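Local coordinates for carboxylic ester hydrolase (Aspergillus niger, PDB 7K4O), which acts as a serine esterase of the tannase family, probably hydrolysing ester bonds in tannins to release gallic acid, at residues 212-217 and 427-432; 323-328 and 421-426. All blocks are in the same frame, centred on the assembly; numbering follows the deposited sequence.

Contact 1: 212-217 and 427-432; sequences AFRWSF and SIRYWE. With GDE (3,4,5-trihydroxybenzoic acid), chain J.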
loop_
_atom_site.group_PDB
_atom_site.type_symbol
_atom_site.label_atom_id
_atom_site.label_comp_id
_atom_site.label_asym_id
_atom_site.label_seq_id
_atom_site.Cartn_x
_atom_site.Cartn_y
_atom_site.Cartn_z
ATOM N N ALA A 212 -1.258 3.836 0.732
ATOM C CA ALA A 212 -2.261 4.873 0.406
ATOM C C ALA A 212 -2.222 6.029 1.414
ATOM O O ALA A 212 -3.302 6.469 1.877
ATOM C CB ALA A 212 -3.592 4.250 0.295
ATOM N N PHE A 213 -1.018 6.499 1.747
ATOM C CA PHE A 213 -0.869 7.682 2.627
ATOM C C PHE A 213 -0.924 8.964 1.759
ATOM O O PHE A 213 -1.251 8.925 0.557
ATOM C CB PHE A 213 0.345 7.527 3.521
ATOM C CG PHE A 213 1.687 7.395 2.857
ATOM C CD1 PHE A 213 1.889 7.657 1.524
ATOM C CD2 PHE A 213 2.780 7.013 3.644
ATOM C CE1 PHE A 213 3.172 7.592 0.989
ATOM C CE2 PHE A 213 4.045 6.900 3.095
ATOM C CZ PHE A 213 4.245 7.260 1.793
ATOM N N ARG A 214 -0.650 10.091 2.388
ATOM C CA ARG A 214 -0.815 11.431 1.778
ATOM C C ARG A 214 -2.246 11.526 1.252
ATOM O O ARG A 214 -2.467 11.992 0.120
ATOM C CB ARG A 214 0.260 11.685 0.717
ATOM C CG ARG A 214 0.520 13.158 0.475
ATOM C CD ARG A 214 1.695 13.404 -0.446
ATOM N NE ARG A 214 2.948 12.972 0.208
ATOM C CZ ARG A 214 3.681 11.897 -0.103
ATOM N NH1 ARG A 214 3.348 11.102 -1.094
ATOM N NH2 ARG A 214 4.706 11.616 0.664
ATOM N N TRP A 215 -3.213 11.181 2.096
ATOM C CA TRP A 215 -4.613 10.904 1.759
ATOM C C TRP A 215 -5.222 11.951 0.795
ATOM O O TRP A 215 -5.760 11.533 -0.244
ATOM C CB TRP A 215 -5.444 10.804 3.036
ATOM C CG TRP A 215 -6.830 10.316 2.744
ATOM C CD1 TRP A 215 -7.959 11.042 2.497
ATOM C CD2 TRP A 215 -7.244 8.944 2.784
ATOM N NE1 TRP A 215 -9.005 10.200 2.284
ATOM C CE2 TRP A 215 -8.622 8.904 2.463
ATOM C CE3 TRP A 215 -6.571 7.727 3.002
ATOM C CZ2 TRP A 215 -9.313 7.703 2.338
ATOM C CZ3 TRP A 215 -7.263 6.549 2.903
ATOM C CH2 TRP A 215 -8.616 6.532 2.575
ATOM N N SER A 216 -5.158 13.235 1.145
ATOM C CA SER A 216 -5.911 14.246 0.363
ATOM C C SER A 216 -5.341 14.311 -1.059
ATOM O O SER A 216 -6.100 14.714 -1.967
ATOM C CB SER A 216 -5.915 15.606 1.090
ATOM O OG SER A 216 -4.619 16.182 1.133
ATOM N N PHE A 217 -4.054 14.068 -1.250
ATOM C CA PHE A 217 -3.414 14.170 -2.581
ATOM C C PHE A 217 -3.656 12.863 -3.311
ATOM O O PHE A 217 -4.061 12.855 -4.466
ATOM C CB PHE A 217 -1.935 14.496 -2.426
ATOM C CG PHE A 217 -1.629 15.915 -2.018
ATOM C CD1 PHE A 217 -1.936 16.387 -0.750
ATOM C CD2 PHE A 217 -1.106 16.816 -2.931
ATOM C CE1 PHE A 217 -1.734 17.707 -0.409
ATOM C CE2 PHE A 217 -0.849 18.120 -2.569
ATOM C CZ PHE A 217 -1.166 18.566 -1.319
ATOM N N SER A 427 6.049 7.208 -2.569
ATOM C CA SER A 427 6.846 6.522 -1.507
ATOM C C SER A 427 8.187 7.198 -1.351
ATOM O O SER A 427 8.634 7.406 -0.210
ATOM C CB SER A 427 6.966 5.034 -1.784
ATOM O OG SER A 427 5.733 4.365 -1.584
ATOM N N ILE A 428 8.894 7.520 -2.453
ATOM C CA ILE A 428 10.171 8.248 -2.334
ATOM C C ILE A 428 9.942 9.527 -1.550
ATOM O O ILE A 428 10.758 9.893 -0.685
ATOM C CB ILE A 428 10.767 8.529 -3.738
ATOM C CG1 ILE A 428 11.440 7.305 -4.365
ATOM C CG2 ILE A 428 11.771 9.634 -3.607
ATOM C CD1 ILE A 428 10.551 6.209 -4.744
ATOM N N ARG A 429 8.868 10.251 -1.860
ATOM C CA ARG A 429 8.663 11.544 -1.194
ATOM C C ARG A 429 8.631 11.404 0.331
ATOM O O ARG A 429 9.170 12.241 1.039
ATOM C CB ARG A 429 7.400 12.244 -1.697
ATOM C CG ARG A 429 7.341 13.662 -1.125
ATOM C CD ARG A 429 6.126 14.412 -1.670
ATOM N NE ARG A 429 6.099 15.772 -1.206
ATOM C CZ ARG A 429 6.656 16.821 -1.843
ATOM N NH1 ARG A 429 7.256 16.668 -3.015
ATOM N NH2 ARG A 429 6.577 18.032 -1.321
ATOM N N TYR A 430 7.943 10.392 0.834
ATOM C CA TYR A 430 7.831 10.250 2.305
ATOM C C TYR A 430 9.192 9.932 2.913
ATOM O O TYR A 430 9.535 10.503 3.966
ATOM C CB TYR A 430 6.800 9.198 2.684
ATOM C CG TYR A 430 6.637 9.101 4.176
ATOM C CD1 TYR A 430 6.114 10.159 4.923
ATOM C CD2 TYR A 430 7.070 7.972 4.874
ATOM C CE1 TYR A 430 6.013 10.098 6.309
ATOM C CE2 TYR A 430 6.948 7.879 6.247
ATOM C CZ TYR A 430 6.424 8.937 6.965
ATOM O OH TYR A 430 6.352 8.821 8.323
ATOM N N TRP A 431 9.945 9.027 2.288
ATOM C CA TRP A 431 11.288 8.697 2.818
ATOM C C TRP A 431 12.132 9.968 2.844
ATOM O O TRP A 431 12.832 10.257 3.842
ATOM C CB TRP A 431 11.907 7.578 1.978
ATOM C CG TRP A 431 13.254 7.106 2.426
ATOM C CD1 TRP A 431 13.511 5.977 3.161
ATOM C CD2 TRP A 431 14.532 7.680 2.090
ATOM N NE1 TRP A 431 14.867 5.804 3.301
ATOM C CE2 TRP A 431 15.515 6.847 2.679
ATOM C CE3 TRP A 431 14.958 8.799 1.360
ATOM C CZ2 TRP A 431 16.872 7.101 2.535
ATOM C CZ3 TRP A 431 16.304 9.041 1.225
ATOM C CH2 TRP A 431 17.241 8.213 1.833
ATOM N N GLU A 432 12.030 10.800 1.814
ATOM C CA GLU A 432 12.803 12.063 1.815
ATOM C C GLU A 432 12.317 13.053 2.880
ATOM O O GLU A 432 13.126 13.774 3.429
ATOM C CB GLU A 432 12.726 12.707 0.426
ATOM C CG GLU A 432 13.334 11.905 -0.722
ATOM C CD GLU A 432 14.850 11.797 -0.701
ATOM O OE1 GLU A 432 15.459 12.370 0.198
ATOM O OE2 GLU A 432 15.391 11.140 -1.630
HETATM O OAA GDE J . -5.931 -0.464 -0.904
HETATM O OAB GDE J . -5.822 -0.851 -3.080
HETATM O OAC GDE J . -7.161 4.527 -0.724
HETATM O OAD GDE J . -5.245 3.835 -5.046
HETATM O OAE GDE J . -6.289 5.486 -3.220
HETATM C CAF GDE J . -6.539 2.243 -1.403
HETATM C CAG GDE J . -5.561 1.886 -3.610
HETATM C CAH GDE J . -5.927 -0.060 -2.107
HETATM C CAI GDE J . -6.637 3.617 -1.671
HETATM C CAJ GDE J . -5.694 3.269 -3.897
HETATM C CAK GDE J . -6.055 1.417 -2.403
HETATM C CAL GDE J . -6.195 4.101 -2.932
#
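R214, the N-cap of helix 215-221, carries much of this contact, reaching across to the flank of helix 425-438. Its CB points toward that helix, CG stands anti to the backbone N (chi1 -156°), and the chain runs on extended through CD until a bend at chi3 (-67°) turns the guanidinium against R429. NE lies 4.0 Å from R429 CD and forms a salt bridge with OXT of Y554, the last residue of the chain. CZ sits 3.8 Å from R429 CD, which covers one face of the guanidinium. NH1 donates a hydrogen bond to A426 O, and NH2 ends at 3.6 Å from R429 CB, with Y430 N near the edge of the group. Two arginines can lie so close because R429 presents its extended methylene chain to R214 and sends its NE on to V553 O; the two guanidinium planes are nearly perpendicular, and the nearby C-terminal carboxylate probably offsets the like charges. F213, the preceding residue, makes the second half of the contact. Its CG occupies the crowded position between the backbone N and the carbonyl carbon (chi1 61°), which drives the ring toward the helix until CZ meets Y430 CB at 3.3 Å. The F213 and Y430 rings cross obliquely, centroids 5.1 Å apart, while S427 CA lies at the phenyl edge. Y430 suits this place because its ring carbons pack and its OH leads away to W398 O. S427, small and polar, instead bonds H415 and H413. At the start of the segment, A212 CB touches the bound trihydroxybenzoic acid, 3.7 Å from its CAI. The segments following strands 205-209 and 410-416 pack together, and the first reaches the pocket through A212, consistent with an alpha/beta hydrolase fold.

Contact 2: 323-328 and 421-426; sequences FSYQPT and SIPTAA. With GDE (3,4,5-trihydroxybenzoic acid), chain J.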
loop_
_atom_site.group_PDB
_atom_site.type_symbol
_atom_site.label_atom_id
_atom_site.label_comp_id
_atom_site.label_asym_id
_atom_site.label_seq_id
_atom_site.Cartn_x
_atom_site.Cartn_y
_atom_site.Cartn_z
ATOM N N PHE A 323 2.173 14.781 -8.413
ATOM C CA PHE A 323 2.833 13.952 -9.448
ATOM C C PHE A 323 1.945 12.777 -9.693
ATOM O O PHE A 323 0.992 12.497 -8.951
ATOM C CB PHE A 323 4.272 13.615 -9.054
ATOM C CG PHE A 323 4.432 13.261 -7.591
ATOM C CD1 PHE A 323 3.983 12.044 -7.141
ATOM C CD2 PHE A 323 4.976 14.154 -6.703
ATOM C CE1 PHE A 323 4.043 11.744 -5.793
ATOM C CE2 PHE A 323 5.105 13.826 -5.364
ATOM C CZ PHE A 323 4.616 12.629 -4.928
ATOM N N SER A 324 2.226 12.110 -10.790
ATOM C CA SER A 324 1.402 11.001 -11.263
ATOM C C SER A 324 2.253 9.730 -11.337
ATOM O O SER A 324 3.434 9.741 -10.912
ATOM C CB SER A 324 0.767 11.349 -12.603
ATOM O OG SER A 324 -0.234 10.423 -12.942
ATOM N N TYR A 325 1.618 8.689 -11.821
ATOM C CA TYR A 325 2.222 7.346 -11.984
ATOM C C TYR A 325 3.417 7.440 -12.919
ATOM O O TYR A 325 3.483 8.322 -13.821
ATOM C CB TYR A 325 1.189 6.362 -12.499
ATOM C CG TYR A 325 -0.126 6.478 -11.795
ATOM C CD1 TYR A 325 -0.302 5.998 -10.500
ATOM C CD2 TYR A 325 -1.199 7.121 -12.369
ATOM C CE1 TYR A 325 -1.497 6.144 -9.825
ATOM C CE2 TYR A 325 -2.394 7.289 -11.697
ATOM C CZ TYR A 325 -2.562 6.778 -10.423
ATOM O OH TYR A 325 -3.777 6.907 -9.807
ATOM N N GLN A 326 4.372 6.554 -12.699
ATOM C CA GLN A 326 5.587 6.482 -13.541
ATOM C C GLN A 326 5.215 6.071 -14.968
ATOM O O GLN A 326 4.227 5.392 -15.209
ATOM C CB GLN A 326 6.560 5.448 -12.985
ATOM C CG GLN A 326 7.248 5.866 -11.689
ATOM C CD GLN A 326 8.031 7.140 -11.800
ATOM O OE1 GLN A 326 7.560 8.231 -11.442
ATOM N NE2 GLN A 326 9.264 7.035 -12.303
ATOM N N PRO A 327 6.047 6.447 -15.958
ATOM C CA PRO A 327 5.964 5.773 -17.266
ATOM C C PRO A 327 6.029 4.246 -17.079
ATOM O O PRO A 327 6.718 3.792 -16.162
ATOM C CB PRO A 327 7.201 6.308 -18.006
ATOM C CG PRO A 327 7.496 7.623 -17.348
ATOM C CD PRO A 327 7.121 7.443 -15.873
ATOM N N THR A 328 5.257 3.503 -17.870
ATOM C CA THR A 328 5.049 2.022 -17.924
ATOM C C THR A 328 3.883 1.615 -17.034
ATOM O O THR A 328 3.386 0.526 -17.219
ATOM C CB THR A 328 6.288 1.164 -17.630
ATOM O OG1 THR A 328 6.701 1.216 -16.271
ATOM C CG2 THR A 328 7.512 1.600 -18.387
ATOM N N SER A 421 -2.052 2.660 -9.437
ATOM C CA SER A 421 -3.094 2.984 -8.430
ATOM C C SER A 421 -2.526 4.025 -7.465
ATOM O O SER A 421 -3.292 4.874 -7.035
ATOM C CB SER A 421 -3.610 1.752 -7.759
ATOM O OG SER A 421 -4.694 2.021 -6.880
ATOM N N ILE A 422 -1.261 3.873 -7.073
ATOM C CA ILE A 422 -0.532 4.825 -6.203
ATOM C C ILE A 422 0.761 5.146 -6.874
ATOM O O ILE A 422 1.570 4.240 -7.111
ATOM C CB ILE A 422 -0.327 4.237 -4.795
ATOM C CG1 ILE A 422 -1.660 3.717 -4.243
ATOM C CG2 ILE A 422 0.364 5.280 -3.932
ATOM C CD1 ILE A 422 -1.620 3.195 -2.833
ATOM N N PRO A 423 1.045 6.431 -7.174
ATOM C CA PRO A 423 2.290 6.774 -7.830
ATOM C C PRO A 423 3.515 6.278 -7.049
ATOM O O PRO A 423 3.646 6.552 -5.887
ATOM C CB PRO A 423 2.271 8.287 -7.900
ATOM C CG PRO A 423 0.823 8.610 -7.893
ATOM C CD PRO A 423 0.199 7.623 -6.917
ATOM N N THR A 424 4.449 5.619 -7.739
ATOM C CA THR A 424 5.695 5.181 -7.080
ATOM C C THR A 424 6.395 6.337 -6.385
ATOM O O THR A 424 6.974 6.134 -5.288
ATOM C CB THR A 424 6.624 4.484 -8.095
ATOM O OG1 THR A 424 5.836 3.607 -8.901
ATOM C CG2 THR A 424 7.728 3.742 -7.366
ATOM N N ALA A 425 6.421 7.531 -6.996
ATOM C CA ALA A 425 7.098 8.687 -6.410
ATOM C C ALA A 425 6.489 9.078 -5.052
ATOM O O ALA A 425 7.157 9.794 -4.312
ATOM C CB ALA A 425 7.104 9.817 -7.417
ATOM N N ALA A 426 5.270 8.663 -4.759
ATOM C CA ALA A 426 4.624 8.984 -3.460
ATOM C C ALA A 426 5.453 8.369 -2.323
ATOM O O ALA A 426 5.512 9.004 -1.247
ATOM C CB ALA A 426 3.234 8.527 -3.380
HETATM O OAA GDE J . -5.931 -0.464 -0.904
HETATM O OAB GDE J . -5.822 -0.851 -3.080
HETATM O OAC GDE J . -7.161 4.527 -0.724
HETATM O OAD GDE J . -5.245 3.835 -5.046
HETATM O OAE GDE J . -6.289 5.486 -3.220
HETATM C CAF GDE J . -6.539 2.243 -1.403
HETATM C CAG GDE J . -5.561 1.886 -3.610
HETATM C CAH GDE J . -5.927 -0.060 -2.107
HETATM C CAI GDE J . -6.637 3.617 -1.671
HETATM C CAJ GDE J . -5.694 3.269 -3.897
HETATM C CAK GDE J . -6.055 1.417 -2.403
HETATM C CAL GDE J . -6.195 4.101 -2.932
HETATM O O HOH W 1 5.385 8.076 -9.708
HETATM O O HOH W 2 3.867 4.641 -10.577
#
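Two aromatic rings of the loop 323-328 pack on the segment 421-426, F323 on A425 and A426 and Y325 on the residues before them. F323 offers a face: A425 CB lies over it in a CH-pi contact, 4.2 Å from the ring centroid, while P423 CB sits at the edge and the ring of Y544 also meets the phenyl group. Y325 offers an edge. Its CE1 comes to 3.3 Å from S421 C, with I422 N beside it near the ring plane, and P423 CD lies 3.7 Å from the same CE1. With CG beside the backbone N (chi1 -45°), the tyrosine lies along the peptide 421-423, and its OH reaches hydrogen bonds with D333 and Q221. P423, rigid and apolar, fits between the two aromatics, its CB against S324 O; alanines at 425 and 426 are small enough for F323 to come close to the backbone. The polar groups meet through water. One water donates to S324 O and to Q326 OE1 and accepts from A425 N (3.0 Å), so both of its protons are used. A second accepts from Q326 N and T424 N. Q326, bent at chi2, passes its CG across T424 and hands NE2 to T266, whereas T424 OG1 bonds G416 O. At the far end S421 OG lies 2.6 Å from OAD of the bound acid in a hydrogen bond whose donor may be either hydroxyl. Direct contact is thus van der Waals packing of rings and proline against side chains and backbone, while water carries the polar link between the loop and the amides of T424 and A425.

Both contacts use helix 425-438, contact 2 with the residues leading into it, and their centres lie 11 Å apart. They meet directly: the A426 carbonyl of contact 2, already held by R214, has its O 3.5 Å from F213 CE1 of contact 1, while R429 CD approaches F323 CE2 at 3.9 Å. Nearer the ligand, A212 N lies 3.6 Å from I422 CD1. A212, S421 and I422 line the pocket that holds the trihydroxybenzoic acid, and H465 is among the other residues that bond it, with Q218, Q219, H222, G97 and E187. The arrangement sits beside S186, H465 and D419, whose geometry is consistent with a catalytic triad; D419 accepts hydrogen bonds from the amides of S421 and I422.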